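Side-chain contact in pyrrolidone-carboxylate peptidase (Pyrococcus furiosus, PDB 1X10), which removes N-terminal pyroglutamyl (5-oxoproline) groups from polypeptides as a thiol peptidase of the C15 family, except where proline follows: residues Lys118-Lys123 / Ile200-Glu205. The protein carries 3 engineered substitutions. Numbering follows the deposited sequence.
Sequences KKIMKK and IEVALE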
ATOM      1  N   LYS A 118      -2.719   0.901  25.876  1.00 15.30           N
ATOM      2  CA  LYS A 118      -3.588   2.016  25.500  1.00 16.27           C
ATOM      3  C   LYS A 118      -3.066   3.347  26.049  1.00 15.73           C
ATOM      4  O   LYS A 118      -3.121   4.367  25.363  1.00 15.64           O
ATOM      5  CB  LYS A 118      -5.027   1.766  25.970  1.00 16.87           C
ATOM      6  CG  LYS A 118      -5.774   0.697  25.159  1.00 18.46           C
ATOM      7  CD  LYS A 118      -5.819   1.064  23.668  1.00 20.00           C
ATOM      8  CE  LYS A 118      -6.516   0.001  22.814  1.00 20.94           C
ATOM      9  NZ  LYS A 118      -7.984  -0.084  23.054  1.00 21.55           N
ATOM     10  N   LYS A 119      -2.560   3.342  27.281  1.00 15.57           N
ATOM     11  CA  LYS A 119      -2.019   4.566  27.867  1.00 15.59           C
ATOM     12  C   LYS A 119      -0.753   4.998  27.127  1.00 14.71           C
ATOM     13  O   LYS A 119      -0.509   6.190  26.934  1.00 13.99           O
ATOM     14  CB  LYS A 119      -1.708   4.364  29.351  1.00 16.13           C
ATOM     15  CG  LYS A 119      -2.944   4.234  30.226  1.00 17.95           C
ATOM     16  CD  LYS A 119      -2.567   4.161  31.691  1.00 19.62           C
ATOM     17  CE  LYS A 119      -3.803   4.151  32.580  1.00 21.14           C
ATOM     18  NZ  LYS A 119      -3.440   4.049  34.021  1.00 22.65           N
ATOM     19  N   ILE A 120       0.056   4.025  26.721  1.00 14.38           N
ATOM     20  CA  ILE A 120       1.276   4.325  25.986  1.00 13.69           C
ATOM     21  C   ILE A 120       0.899   4.975  24.650  1.00 14.59           C
ATOM     22  O   ILE A 120       1.447   6.011  24.280  1.00 13.75           O
ATOM     23  CB  ILE A 120       2.101   3.037  25.739  1.00 13.81           C
ATOM     24  CG1 ILE A 120       2.665   2.531  27.068  1.00 13.05           C
ATOM     25  CG2 ILE A 120       3.220   3.304  24.747  1.00 13.04           C
ATOM     26  CD1 ILE A 120       3.372   1.190  26.975  1.00 13.82           C
ATOM     27  N   MET A 121      -0.048   4.375  23.937  1.00 15.12           N
ATOM     28  CA  MET A 121      -0.475   4.920  22.653  1.00 15.83           C
ATOM     29  C   MET A 121      -0.991   6.349  22.821  1.00 16.28           C
ATOM     30  O   MET A 121      -0.699   7.232  22.012  1.00 16.05           O
ATOM     31  CB  MET A 121      -1.572   4.043  22.038  1.00 16.62           C
ATOM     32  CG  MET A 121      -2.142   4.596  20.729  1.00 17.95           C
ATOM     33  SD  MET A 121      -3.304   3.482  19.866  1.00 19.53           S
ATOM     34  CE  MET A 121      -4.832   3.822  20.768  1.00 19.94           C
ATOM     35  N   LYS A 122      -1.754   6.569  23.883  1.00 16.60           N
ATOM     36  CA  LYS A 122      -2.315   7.882  24.158  1.00 17.17           C
ATOM     37  C   LYS A 122      -1.224   8.927  24.401  1.00 16.69           C
ATOM     38  O   LYS A 122      -1.288  10.034  23.877  1.00 16.52           O
ATOM     39  CB  LYS A 122      -3.254   7.794  25.363  1.00 18.05           C
ATOM     40  CG  LYS A 122      -4.051   9.058  25.646  1.00 20.19           C
ATOM     41  CD  LYS A 122      -3.206  10.127  26.306  1.00 22.54           C
ATOM     42  CE  LYS A 122      -2.805   9.737  27.728  1.00 23.47           C
ATOM     43  NZ  LYS A 122      -1.954  10.779  28.380  1.00 24.49           N
ATOM     44  N   LYS A 123      -0.220   8.575  25.196  1.00 16.59           N
ATOM     45  CA  LYS A 123       0.863   9.508  25.486  1.00 15.94           C
ATOM     46  C   LYS A 123       1.684   9.807  24.230  1.00 15.43           C
ATOM     47  O   LYS A 123       2.087  10.949  23.993  1.00 14.12           O
ATOM     48  CB  LYS A 123       1.773   8.948  26.581  1.00 17.38           C
ATOM     49  CG  LYS A 123       2.734   9.969  27.153  1.00 19.27           C
ATOM     50  CD  LYS A 123       1.965  11.121  27.792  1.00 21.78           C
ATOM     51  CE  LYS A 123       2.903  12.174  28.361  1.00 23.16           C
ATOM     52  NZ  LYS A 123       3.743  11.622  29.457  1.00 25.48           N
ATOM     53  N   ILE A 200       8.518   3.479  28.323  1.00 12.37           N
ATOM     54  CA  ILE A 200       9.138   3.133  29.601  1.00 12.72           C
ATOM     55  C   ILE A 200       8.569   4.013  30.719  1.00 13.32           C
ATOM     56  O   ILE A 200       8.189   3.524  31.784  1.00 12.93           O
ATOM     57  CB  ILE A 200      10.677   3.319  29.542  1.00 13.08           C
ATOM     58  CG1 ILE A 200      11.281   2.359  28.515  1.00 11.67           C
ATOM     59  CG2 ILE A 200      11.283   3.071  30.916  1.00 12.69           C
ATOM     60  CD1 ILE A 200      12.748   2.599  28.241  1.00 12.31           C
ATOM     61  N   GLU A 201       8.508   5.315  30.464  1.00 14.13           N
ATOM     62  CA  GLU A 201       7.985   6.267  31.436  1.00 15.26           C
ATOM     63  C   GLU A 201       6.550   5.931  31.826  1.00 14.99           C
ATOM     64  O   GLU A 201       6.204   5.914  33.013  1.00 14.56           O
ATOM     65  CB  GLU A 201       8.041   7.685  30.861  1.00 16.76           C
ATOM     66  CG  GLU A 201       9.449   8.155  30.539  1.00 19.94           C
ATOM     67  CD  GLU A 201       9.481   9.458  29.756  1.00 21.99           C
ATOM     68  OE1 GLU A 201      10.597   9.925  29.453  1.00 23.57           O
ATOM     69  OE2 GLU A 201       8.403  10.013  29.438  1.00 23.45           O
ATOM     70  N   VAL A 202       5.718   5.652  30.827  1.00 14.91           N
ATOM     71  CA  VAL A 202       4.321   5.316  31.079  1.00 15.31           C
ATOM     72  C   VAL A 202       4.202   3.994  31.846  1.00 15.75           C
ATOM     73  O   VAL A 202       3.366   3.866  32.744  1.00 15.12           O
ATOM     74  CB  VAL A 202       3.528   5.229  29.758  1.00 15.14           C
ATOM     75  CG1 VAL A 202       2.088   4.804  30.035  1.00 15.05           C
ATOM     76  CG2 VAL A 202       3.562   6.585  29.047  1.00 15.43           C
ATOM     77  N   ALA A 203       5.036   3.019  31.501  1.00 16.08           N
ATOM     78  CA  ALA A 203       5.007   1.732  32.187  1.00 17.37           C
ATOM     79  C   ALA A 203       5.381   1.946  33.654  1.00 18.75           C
ATOM     80  O   ALA A 203       4.691   1.469  34.561  1.00 18.48           O
ATOM     81  CB  ALA A 203       5.981   0.754  31.531  1.00 17.00           C
ATOM     82  N   LEU A 204       6.472   2.671  33.884  1.00 19.97           N
ATOM     83  CA  LEU A 204       6.933   2.946  35.240  1.00 22.25           C
ATOM     84  C   LEU A 204       5.861   3.637  36.076  1.00 24.54           C
ATOM     85  O   LEU A 204       5.606   3.250  37.217  1.00 24.16           O
ATOM     86  CB  LEU A 204       8.193   3.814  35.207  1.00 21.89           C
ATOM     87  CG  LEU A 204       9.489   3.123  34.777  1.00 20.85           C
ATOM     88  CD1 LEU A 204      10.564   4.166  34.526  1.00 20.54           C
ATOM     89  CD2 LEU A 204       9.928   2.140  35.858  1.00 20.68           C
ATOM     90  N   GLU A 205       5.234   4.660  35.509  1.00 27.50           N
ATOM     91  CA  GLU A 205       4.190   5.392  36.214  1.00 31.29           C
ATOM     92  C   GLU A 205       3.020   4.475  36.551  1.00 33.42           C
ATOM     93  O   GLU A 205       2.321   4.677  37.547  1.00 32.75           O
ATOM     94  CB  GLU A 205       3.699   6.559  35.359  1.00 32.31           C
ATOM     95  CG  GLU A 205       4.730   7.658  35.173  1.00 34.77           C
ATOM     96  CD  GLU A 205       4.280   8.717  34.182  1.00 36.31           C
ATOM     97  OE1 GLU A 205       3.152   9.234  34.334  1.00 37.08           O
ATOM     98  OE2 GLU A 205       5.055   9.035  33.253  1.00 37.36           O
TER
HETATM   99  O   HOH W   1       5.767  10.031  29.291  1.00 24.25           O
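Val202 enters the groove between Lys119, Ile120 and Lys123 on one face of the facing helix, and its two methyls divide the partners. CG1 meets CG1 of Ile120 at 3.8 Å and lies 3.9 Å from CB of Lys119, while CG2 rests 3.9 Å from CB of Lys123 and also touches its CG. With CG1 anti to the backbone N (chi1 177°), CG1 faces Lys119 and Ile120 while CG2 faces Lys123. The lysines touch Val202 through the aliphatic roots of their chains. Cutting Val202 back to an alanine would remove both methyls and would probably open a gap beside the Lys119 and Lys123 stems, leaving Ile120 CG1 against CB alone. Helices 117-126 and 189-206 both flank the mixed sheet of this peptidase C15 domain; their local axes approach to 9.3 Å with N-to-C directions 135° apart, and the nearest CA pair is Ile120 and Val202. Beneath the contact Ile120 reaches Ile78 of strand 76-83, and Val202 touches Pro116. On the outer side a water accepts from Lys123 NZ (2.6 Å) and donates to Glu201 OE2 (2.6 Å), bridging opposite charges whose atoms, NZ and OE2, remain 4.9 Å apart. Bends at chi2 (61°) and chi4 bring the Lys123 amine to this water, near Arg127, a like charge that also makes a weak, long ion pair with Glu201. Lys119, extended beyond CG, instead forms a salt bridge with Glu206 near the end of helix 189-206.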